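OxsB protein (Bacillus megaterium, PDB 5UL3) catalyses the oxidative ring contraction of dAMP to an oxetane aldehyde in oxetanocin A biosynthesis, using S-adenosylmethionine, a [4Fe-4S] cluster and cobalamin. Local coordinates at residues T509-E512 with L513-L517; G449-S452 with E453-I456. All blocks are in the same frame, centred on the assembly; numbering follows the deposited sequence. Where two conformers were deposited one is given.

Contact 1: T509-E512 with L513-L517; sequences TYEE and LYDKL
Y514 N donates to Y510 O at 2.8 Å in the first turn of helix 510-519. L513 N to T509 O, D515 N to E511 O and K516 N to E512 O continue the i to i+4 pattern. The helix start is closed by a capping box. T509 is the N-cap, and its OG1 accepts from E512 N at 3.1 Å. E512 answers with its carboxylate: OE1 accepts from T509 N, also at 3.1 Å, and is met from above the carboxylate plane, 44° out of it. The E512 chain can fold back to T509 because its CG sits beside the backbone N (chi1 -67°). E511 and D515, one turn apart, lie side by side and point the same way in the D515 conformer described, one of two. In it, E511 CG is 3.6 Å from D515 OD2. Their carboxylate planes are turned 64° apart, with E511 OE2 4.1 Å from D515 OD2. K410 NZ forms a salt bridge to each of these two oxygens. The K516 chain passes E512 O on its aliphatic part, with CB 3.4 Å away. Y510 turns to helix 410-426, where its OH bonds H421 ND1 and the two rings meet. L513 packs on L417 of the same helix. In this conformer the two carboxylates would be expected to repel each other, and the shared lysine probably offsets that. Acidic groups in the first turn also suit the positive end of the helix dipole, so E511 and E512 probably favour the helix start electrostatically.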
ATOM      1  N   THR A 509       0.374  33.916 -11.954  1.00 45.98           N
ATOM      2  CA  THR A 509       1.238  32.912 -12.538  1.00 45.84           C
ATOM      3  C   THR A 509       1.706  31.950 -11.450  1.00 38.96           C
ATOM      4  O   THR A 509       1.590  32.225 -10.249  1.00 38.27           O
ATOM      5  CB  THR A 509       2.445  33.563 -13.207  1.00 47.37           C
ATOM      6  OG1 THR A 509       3.241  34.185 -12.195  1.00 40.57           O
ATOM      7  CG2 THR A 509       2.003  34.618 -14.234  1.00 43.34           C
ATOM      8  N   TYR A 510       2.250  30.810 -11.877  1.00 39.62           N
ATOM      9  CA  TYR A 510       2.800  29.871 -10.907  1.00 38.85           C
ATOM     10  C   TYR A 510       3.898  30.524 -10.076  1.00 40.88           C
ATOM     11  O   TYR A 510       3.954  30.343  -8.853  1.00 34.29           O
ATOM     12  CB  TYR A 510       3.314  28.621 -11.619  1.00 34.27           C
ATOM     13  CG  TYR A 510       2.200  27.746 -12.146  1.00 32.07           C
ATOM     14  CD1 TYR A 510       1.259  27.207 -11.280  1.00 36.30           C
ATOM     15  CD2 TYR A 510       2.083  27.465 -13.504  1.00 37.00           C
ATOM     16  CE1 TYR A 510       0.226  26.413 -11.747  1.00 34.40           C
ATOM     17  CE2 TYR A 510       1.051  26.671 -13.986  1.00 40.61           C
ATOM     18  CZ  TYR A 510       0.128  26.145 -13.098  1.00 36.23           C
ATOM     19  OH  TYR A 510      -0.898  25.351 -13.546  1.00 36.79           O
ATOM     20  N   GLU A 511       4.755  31.324 -10.719  1.00 38.22           N
ATOM     21  CA  GLU A 511       5.834  31.987  -9.993  1.00 35.00           C
ATOM     22  C   GLU A 511       5.296  32.974  -8.966  1.00 36.67           C
ATOM     23  O   GLU A 511       5.852  33.098  -7.867  1.00 38.21           O
ATOM     24  CB  GLU A 511       6.774  32.688 -10.983  1.00 40.57           C
ATOM     25  CG  GLU A 511       7.917  33.445 -10.315  1.00 49.88           C
ATOM     26  CD  GLU A 511       8.962  33.926 -11.311  1.00 64.12           C
ATOM     27  OE1 GLU A 511       8.719  33.816 -12.532  1.00 68.02           O
ATOM     28  OE2 GLU A 511      10.030  34.402 -10.871  1.00 68.71           O
ATOM     29  N   GLU A 512       4.223  33.694  -9.299  1.00 35.72           N
ATOM     30  CA  GLU A 512       3.655  34.628  -8.333  1.00 40.30           C
ATOM     31  C   GLU A 512       3.071  33.885  -7.137  1.00 42.54           C
ATOM     32  O   GLU A 512       3.273  34.288  -5.984  1.00 38.87           O
ATOM     33  CB  GLU A 512       2.583  35.496  -8.999  1.00 46.77           C
ATOM     34  CG  GLU A 512       3.113  36.457 -10.063  1.00 59.88           C
ATOM     35  CD  GLU A 512       2.004  37.241 -10.771  1.00 66.28           C
ATOM     36  OE1 GLU A 512       0.852  36.760 -10.819  1.00 49.95           O
ATOM     37  OE2 GLU A 512       2.291  38.348 -11.276  1.00 70.13           O
ATOM     38  N   LEU A 513       2.344  32.796  -7.402  1.00 37.98           N
ATOM     39  CA  LEU A 513       1.802  31.985  -6.320  1.00 37.33           C
ATOM     40  C   LEU A 513       2.919  31.426  -5.454  1.00 31.91           C
ATOM     41  O   LEU A 513       2.856  31.487  -4.220  1.00 35.58           O
ATOM     42  CB  LEU A 513       0.955  30.852  -6.899  1.00 36.79           C
ATOM     43  CG  LEU A 513       0.416  29.865  -5.865  1.00 36.08           C
ATOM     44  CD1 LEU A 513      -0.481  30.589  -4.877  1.00 37.12           C
ATOM     45  CD2 LEU A 513      -0.333  28.727  -6.567  1.00 38.44           C
ATOM     46  N   TYR A 514       3.947  30.863  -6.094  1.00 32.01           N
ATOM     47  CA  TYR A 514       5.101  30.333  -5.372  1.00 32.69           C
ATOM     48  C   TYR A 514       5.750  31.397  -4.495  1.00 35.05           C
ATOM     49  O   TYR A 514       5.998  31.167  -3.308  1.00 34.27           O
ATOM     50  CB  TYR A 514       6.117  29.771  -6.367  1.00 30.13           C
ATOM     51  CG  TYR A 514       7.330  29.126  -5.746  1.00 32.17           C
ATOM     52  CD1 TYR A 514       7.276  27.821  -5.264  1.00 30.12           C
ATOM     53  CD2 TYR A 514       8.546  29.799  -5.680  1.00 34.88           C
ATOM     54  CE1 TYR A 514       8.389  27.216  -4.705  1.00 27.46           C
ATOM     55  CE2 TYR A 514       9.666  29.199  -5.127  1.00 34.17           C
ATOM     56  CZ  TYR A 514       9.586  27.920  -4.636  1.00 27.38           C
ATOM     57  OH  TYR A 514      10.700  27.336  -4.094  1.00 32.18           O
ATOM     58  N   ASP A 515       6.040  32.568  -5.069  0.50 36.54           N
ATOM     59  CA  ASP A 515       6.724  33.609  -4.305  0.50 39.18           C
ATOM     60  C   ASP A 515       5.887  34.067  -3.117  0.50 39.04           C
ATOM     61  O   ASP A 515       6.418  34.292  -2.022  0.50 40.74           O
ATOM     62  CB  ASP A 515       7.064  34.792  -5.214  0.50 39.56           C
ATOM     63  CG  ASP A 515       8.239  34.508  -6.126  0.50 41.72           C
ATOM     64  OD1 ASP A 515       9.085  33.664  -5.764  0.50 39.42           O
ATOM     65  OD2 ASP A 515       8.320  35.137  -7.203  0.50 45.47           O
ATOM     66  N   LYS A 516       4.573  34.195  -3.306  1.00 36.99           N
ATOM     67  CA  LYS A 516       3.721  34.664  -2.219  1.00 34.32           C
ATOM     68  C   LYS A 516       3.630  33.641  -1.091  1.00 39.16           C
ATOM     69  O   LYS A 516       3.647  34.013   0.087  1.00 42.00           O
ATOM     70  CB  LYS A 516       2.339  35.015  -2.755  1.00 39.47           C
ATOM     71  CG  LYS A 516       2.270  36.391  -3.416  1.00 49.53           C
ATOM     72  CD  LYS A 516       0.922  36.603  -4.090  1.00 49.34           C
ATOM     73  CE  LYS A 516       0.826  37.959  -4.784  1.00 63.42           C
ATOM     74  NZ  LYS A 516       0.556  39.065  -3.822  1.00 72.79           N
ATOM     75  N   LEU A 517       3.536  32.347  -1.421  1.00 37.98           N
ATOM     76  CA  LEU A 517       3.459  31.340  -0.364  1.00 32.78           C
ATOM     77  C   LEU A 517       4.781  31.164   0.374  1.00 35.59           C
ATOM     78  O   LEU A 517       4.768  30.749   1.534  1.00 37.61           O
ATOM     79  CB  LEU A 517       2.979  30.005  -0.941  1.00 31.30           C
ATOM     80  CG  LEU A 517       1.490  29.994  -1.298  1.00 34.75           C
ATOM     81  CD1 LEU A 517       1.125  28.758  -2.102  1.00 32.80           C
ATOM     82  CD2 LEU A 517       0.655  30.077  -0.038  1.00 34.93           C
TER

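Contact 2: G449-S452 with E453-I456; sequences GTTS and EQNI
The chain runs extended through T450 and T451 and turns into helix 452-464 at S452, where N455 N bonds T451 O and I456 N bonds S452 O. T451 is the N-cap. Its OG1 stands between the backbone N and the carbonyl carbon (chi1 66°), which brings it to Q454 N at 3.1 Å. Q454 CB also touches this hydroxyl, at 3.3 Å. The return bond uses the Q454 amide: OE1 accepts from T451 N at 3.2 Å, with the donor tilted 21° from the carbonyl plane. Q454 reaches back in an extended chain, its CG opposite the backbone N across CA-CB (chi1 173°). The Q454 side chain crosses that of T450 at about a right angle, and Q454 OE1 lies 3.5 Å from T450 CB. The other end of the amide is held too, since Q454 NE2 donates to Y404 O. T450 and N455 also cross at about a right angle, and a water joins them. It accepts from T450 OG1 at 2.7 Å and donates to N455 OD1 at 2.9 Å. S452 and E453 turn to other partners: S452 OG bonds G438 O, and E453 forms a salt bridge with R495. N455 packs on L443 of helix 440-445 and on F492 of helix 484-493. The N455 side chain is about 7 Å from that of E436, which binds S-adenosylmethionine, and the T450 side chain is about 9 Å from the [4Fe-4S] cluster. The reciprocal T451 and Q454 bonds are a capping box, here starting a helix of the partial TIM-barrel radical SAM domain beside its active site.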
ATOM      1  N   GLY A 449      16.699  14.029   4.951  1.00 31.24           N
ATOM      2  CA  GLY A 449      17.301  15.009   4.067  1.00 33.27           C
ATOM      3  C   GLY A 449      16.618  16.361   4.046  1.00 39.44           C
ATOM      4  O   GLY A 449      17.050  17.247   3.297  1.00 39.22           O
ATOM      5  N   THR A 450      15.588  16.558   4.855  1.00 28.08           N
ATOM      6  CA  THR A 450      14.765  17.755   4.860  1.00 27.79           C
ATOM      7  C   THR A 450      14.993  18.570   6.126  1.00 29.89           C
ATOM      8  O   THR A 450      15.585  18.109   7.114  1.00 32.52           O
ATOM      9  CB  THR A 450      13.280  17.367   4.749  1.00 28.71           C
ATOM     10  OG1 THR A 450      12.982  16.422   5.780  1.00 27.57           O
ATOM     11  CG2 THR A 450      12.971  16.753   3.397  1.00 29.15           C
ATOM     12  N   THR A 451      14.486  19.800   6.109  1.00 27.88           N
ATOM     13  CA  THR A 451      14.438  20.617   7.314  1.00 28.64           C
ATOM     14  C   THR A 451      12.994  20.818   7.754  1.00 29.19           C
ATOM     15  O   THR A 451      12.050  20.622   6.984  1.00 29.50           O
ATOM     16  CB  THR A 451      15.084  21.998   7.110  1.00 30.76           C
ATOM     17  OG1 THR A 451      14.303  22.754   6.181  1.00 32.02           O
ATOM     18  CG2 THR A 451      16.506  21.864   6.578  1.00 32.35           C
ATOM     19  N   SER A 452      12.855  21.234   9.012  1.00 27.41           N
ATOM     20  CA  SER A 452      11.549  21.585   9.560  1.00 32.21           C
ATOM     21  C   SER A 452      10.853  22.639   8.703  1.00 32.44           C
ATOM     22  O   SER A 452       9.698  22.466   8.297  1.00 30.58           O
ATOM     23  CB  SER A 452      11.722  22.083  10.997  1.00 32.83           C
ATOM     24  OG  SER A 452      10.464  22.229  11.614  1.00 39.24           O
ATOM     25  N   GLU A 453      11.544  23.747   8.404  1.00 30.31           N
ATOM     26  CA  GLU A 453      10.893  24.800   7.630  1.00 33.15           C
ATOM     27  C   GLU A 453      10.527  24.321   6.225  1.00 35.36           C
ATOM     28  O   GLU A 453       9.488  24.718   5.680  1.00 25.79           O
ATOM     29  CB  GLU A 453      11.777  26.047   7.562  1.00 37.23           C
ATOM     30  CG  GLU A 453      11.016  27.302   7.131  1.00 50.25           C
ATOM     31  CD  GLU A 453      10.055  27.817   8.208  1.00 57.46           C
ATOM     32  OE1 GLU A 453      10.278  27.523   9.402  1.00 53.32           O
ATOM     33  OE2 GLU A 453       9.075  28.517   7.858  1.00 56.13           O
ATOM     34  N   GLN A 454      11.369  23.478   5.618  1.00 28.59           N
ATOM     35  CA  GLN A 454      11.049  22.942   4.299  1.00 27.38           C
ATOM     36  C   GLN A 454       9.766  22.124   4.339  1.00 24.49           C
ATOM     37  O   GLN A 454       8.960  22.170   3.403  1.00 27.97           O
ATOM     38  CB  GLN A 454      12.198  22.085   3.792  1.00 25.99           C
ATOM     39  CG  GLN A 454      11.965  21.320   2.499  1.00 25.35           C
ATOM     40  CD  GLN A 454      13.197  20.480   2.159  1.00 28.03           C
ATOM     41  OE1 GLN A 454      14.054  20.291   3.014  1.00 30.13           O
ATOM     42  NE2 GLN A 454      13.278  19.969   0.938  1.00 26.20           N
ATOM     43  N   ASN A 455       9.567  21.362   5.415  1.00 24.17           N
ATOM     44  CA  ASN A 455       8.333  20.590   5.544  1.00 25.87           C
ATOM     45  C   ASN A 455       7.119  21.510   5.630  1.00 29.29           C
ATOM     46  O   ASN A 455       6.089  21.246   4.997  1.00 26.27           O
ATOM     47  CB  ASN A 455       8.418  19.693   6.776  1.00 27.45           C
ATOM     48  CG  ASN A 455       9.285  18.474   6.547  1.00 32.27           C
ATOM     49  OD1 ASN A 455       9.277  17.894   5.472  1.00 37.79           O
ATOM     50  ND2 ASN A 455      10.021  18.069   7.564  1.00 33.61           N
ATOM     51  N   ILE A 456       7.216  22.582   6.426  1.00 30.93           N
ATOM     52  CA  ILE A 456       6.127  23.557   6.517  1.00 28.92           C
ATOM     53  C   ILE A 456       5.762  24.076   5.130  1.00 26.44           C
ATOM     54  O   ILE A 456       4.587  24.114   4.745  1.00 26.20           O
ATOM     55  CB  ILE A 456       6.518  24.713   7.454  1.00 31.02           C
ATOM     56  CG1 ILE A 456       6.604  24.243   8.910  1.00 32.42           C
ATOM     57  CG2 ILE A 456       5.551  25.887   7.281  1.00 33.32           C
ATOM     58  CD1 ILE A 456       5.232  23.847   9.513  1.00 30.06           C
TER
HETATM   59  O   HOH W   1      10.501  15.320   5.663  1.00 27.82           O

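Contact 2 comes first along the chain and contact 1 follows it. Their centres are about 19 Å apart, and their nearest atoms are about 7 Å apart without touching. Both belong to the radical SAM core, and each forms the N-terminal start of a helix, 452-464 for contact 2 and 510-519 for contact 1. The two helices meet farther along: L517 packs on L461 and A464, and L517 O accepts from R460. Y404 lies between the contacts and touches both. Two capped helices are thus packed together in one domain. One starts beside the active site. The other starts at the periphery, and contact 1 lies away from the cofactor sites.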